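Side-chain contact in succinyl-CoA:3-ketoacid coenzyme A transferase subunit B (Helicobacter pylori, PDB 3RRL), which forms subunit B of an enzyme that transfers coenzyme A from succinyl-CoA to a 3-oxo acid, releasing succinate: residues Met1-Ala4 / Ile5-Ala9. Numbering follows the deposited sequence.
Sequences MREA and IIKRA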
loop_
_atom_site.group_PDB
_atom_site.type_symbol
_atom_site.label_atom_id
_atom_site.label_comp_id
_atom_site.label_asym_id
_atom_site.label_seq_id
_atom_site.Cartn_x
_atom_site.Cartn_y
_atom_site.Cartn_z
HETATM N N MSE B 1 20.358 36.294 12.658
HETATM C CA MSE B 1 18.940 35.954 12.738
HETATM C C MSE B 1 18.718 34.471 12.445
HETATM O O MSE B 1 18.512 33.665 13.351
HETATM C CB MSE B 1 18.131 36.808 11.756
HETATM C CG MSE B 1 16.614 36.710 11.903
HETATM SE SE MSE B 1 15.910 38.114 13.054
HETATM C CE MSE B 1 14.027 38.039 12.561
ATOM N N ARG B 2 18.772 34.109 11.172
ATOM C CA ARG B 2 18.586 32.717 10.807
ATOM C C ARG B 2 19.741 31.851 11.297
ATOM O O ARG B 2 19.534 30.716 11.731
ATOM C CB ARG B 2 18.382 32.570 9.301
ATOM C CG ARG B 2 17.094 33.219 8.822
ATOM C CD ARG B 2 16.768 32.809 7.404
ATOM N NE ARG B 2 15.568 33.471 6.909
ATOM C CZ ARG B 2 15.070 33.293 5.689
ATOM N NH1 ARG B 2 13.973 33.938 5.319
ATOM N NH2 ARG B 2 15.668 32.467 4.836
ATOM N N GLU B 3 20.952 32.396 11.257
ATOM C CA GLU B 3 22.122 31.635 11.673
ATOM C C GLU B 3 21.927 30.994 13.051
ATOM O O GLU B 3 22.099 29.786 13.211
ATOM C CB GLU B 3 23.374 32.510 11.659
ATOM C CG GLU B 3 24.636 31.752 12.032
ATOM C CD GLU B 3 25.900 32.577 11.856
ATOM O OE1 GLU B 3 25.805 33.761 11.455
ATOM O OE2 GLU B 3 26.995 32.034 12.121
ATOM N N ALA B 4 21.562 31.798 14.044
ATOM C CA ALA B 4 21.382 31.276 15.399
ATOM C C ALA B 4 20.275 30.218 15.452
ATOM O O ALA B 4 20.335 29.281 16.246
ATOM C CB ALA B 4 21.102 32.411 16.387
ATOM N N ILE B 5 19.273 30.372 14.594
ATOM C CA ILE B 5 18.174 29.418 14.526
ATOM C C ILE B 5 18.657 28.089 13.959
ATOM O O ILE B 5 18.421 27.026 14.528
ATOM C CB ILE B 5 17.051 29.943 13.613
ATOM C CG1 ILE B 5 16.484 31.258 14.158
ATOM C CG2 ILE B 5 15.966 28.907 13.467
ATOM C CD1 ILE B 5 15.436 31.907 13.253
ATOM N N ILE B 6 19.334 28.169 12.822
ATOM C CA ILE B 6 19.772 26.996 12.088
ATOM C C ILE B 6 20.767 26.175 12.892
ATOM O O ILE B 6 20.574 24.974 13.103
ATOM C CB ILE B 6 20.369 27.402 10.731
ATOM C CG1 ILE B 6 19.246 27.842 9.792
ATOM C CG2 ILE B 6 21.165 26.251 10.118
ATOM C CD1 ILE B 6 19.721 28.702 8.642
ATOM N N LYS B 7 21.823 26.830 13.352
ATOM C CA LYS B 7 22.833 26.174 14.171
ATOM C C LYS B 7 22.274 25.539 15.451
ATOM O O LYS B 7 22.765 24.498 15.889
ATOM C CB LYS B 7 23.985 27.138 14.478
ATOM C CG LYS B 7 24.805 27.445 13.225
ATOM C CD LYS B 7 26.092 28.193 13.511
ATOM C CE LYS B 7 26.877 28.398 12.220
ATOM N NZ LYS B 7 28.126 29.188 12.420
ATOM N N ARG B 8 21.251 26.148 16.044
ATOM C CA ARG B 8 20.644 25.572 17.246
ATOM C C ARG B 8 19.784 24.373 16.858
ATOM O O ARG B 8 19.773 23.354 17.545
ATOM C CB ARG B 8 19.822 26.616 18.011
ATOM C CG ARG B 8 19.081 26.066 19.226
ATOM C CD ARG B 8 20.025 25.355 20.201
ATOM N NE ARG B 8 19.296 24.714 21.296
ATOM C CZ ARG B 8 18.706 23.522 21.203
ATOM N NH1 ARG B 8 18.060 23.018 22.241
ATOM N NH2 ARG B 8 18.761 22.830 20.074
ATOM N N ALA B 9 19.083 24.494 15.737
ATOM C CA ALA B 9 18.297 23.384 15.208
ATOM C C ALA B 9 19.176 22.176 14.891
ATOM O O ALA B 9 18.766 21.030 15.090
ATOM C CB ALA B 9 17.535 23.821 13.967
#
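E3 and K7, one helical turn apart, extend alongside each other and join in a salt bridge, K7 NZ lying 3.1 Å from E3 OE2. The ammonium meets the anti lone pair of OE2, on the side remote from OE1. Both chains are extended; E3 starts with CG anti to its backbone nitrogen (chi1 -178°), and their methylenes also touch, E3 CG to K7 CE at 4.0 Å. On the buried side of the helix, I5 sets CG1 3.2 Å from M1 O, while I6 CD1 reaches back to R2 CB at 4.1 Å. The backbone sets this spacing: I6 N donates to R2 O (2.8 Å), and the same i to i+4 step repeats from K7 N to E3 O and from R8 N to A4 O. Q187 adds a weak hydrogen bond to A4 O. Farther out, R2 NE forms a salt bridge with E140, and R8 bridges E12 through NH2 and E185 through NE. The arrangement is that of an amphipathic N-terminal alpha-helix with an i to i+4 salt bridge on its exposed side, packed through I5, R8 and A9 against strands 134-138 and 166-168 of the large mixed sheet of the CoA-transferase fold.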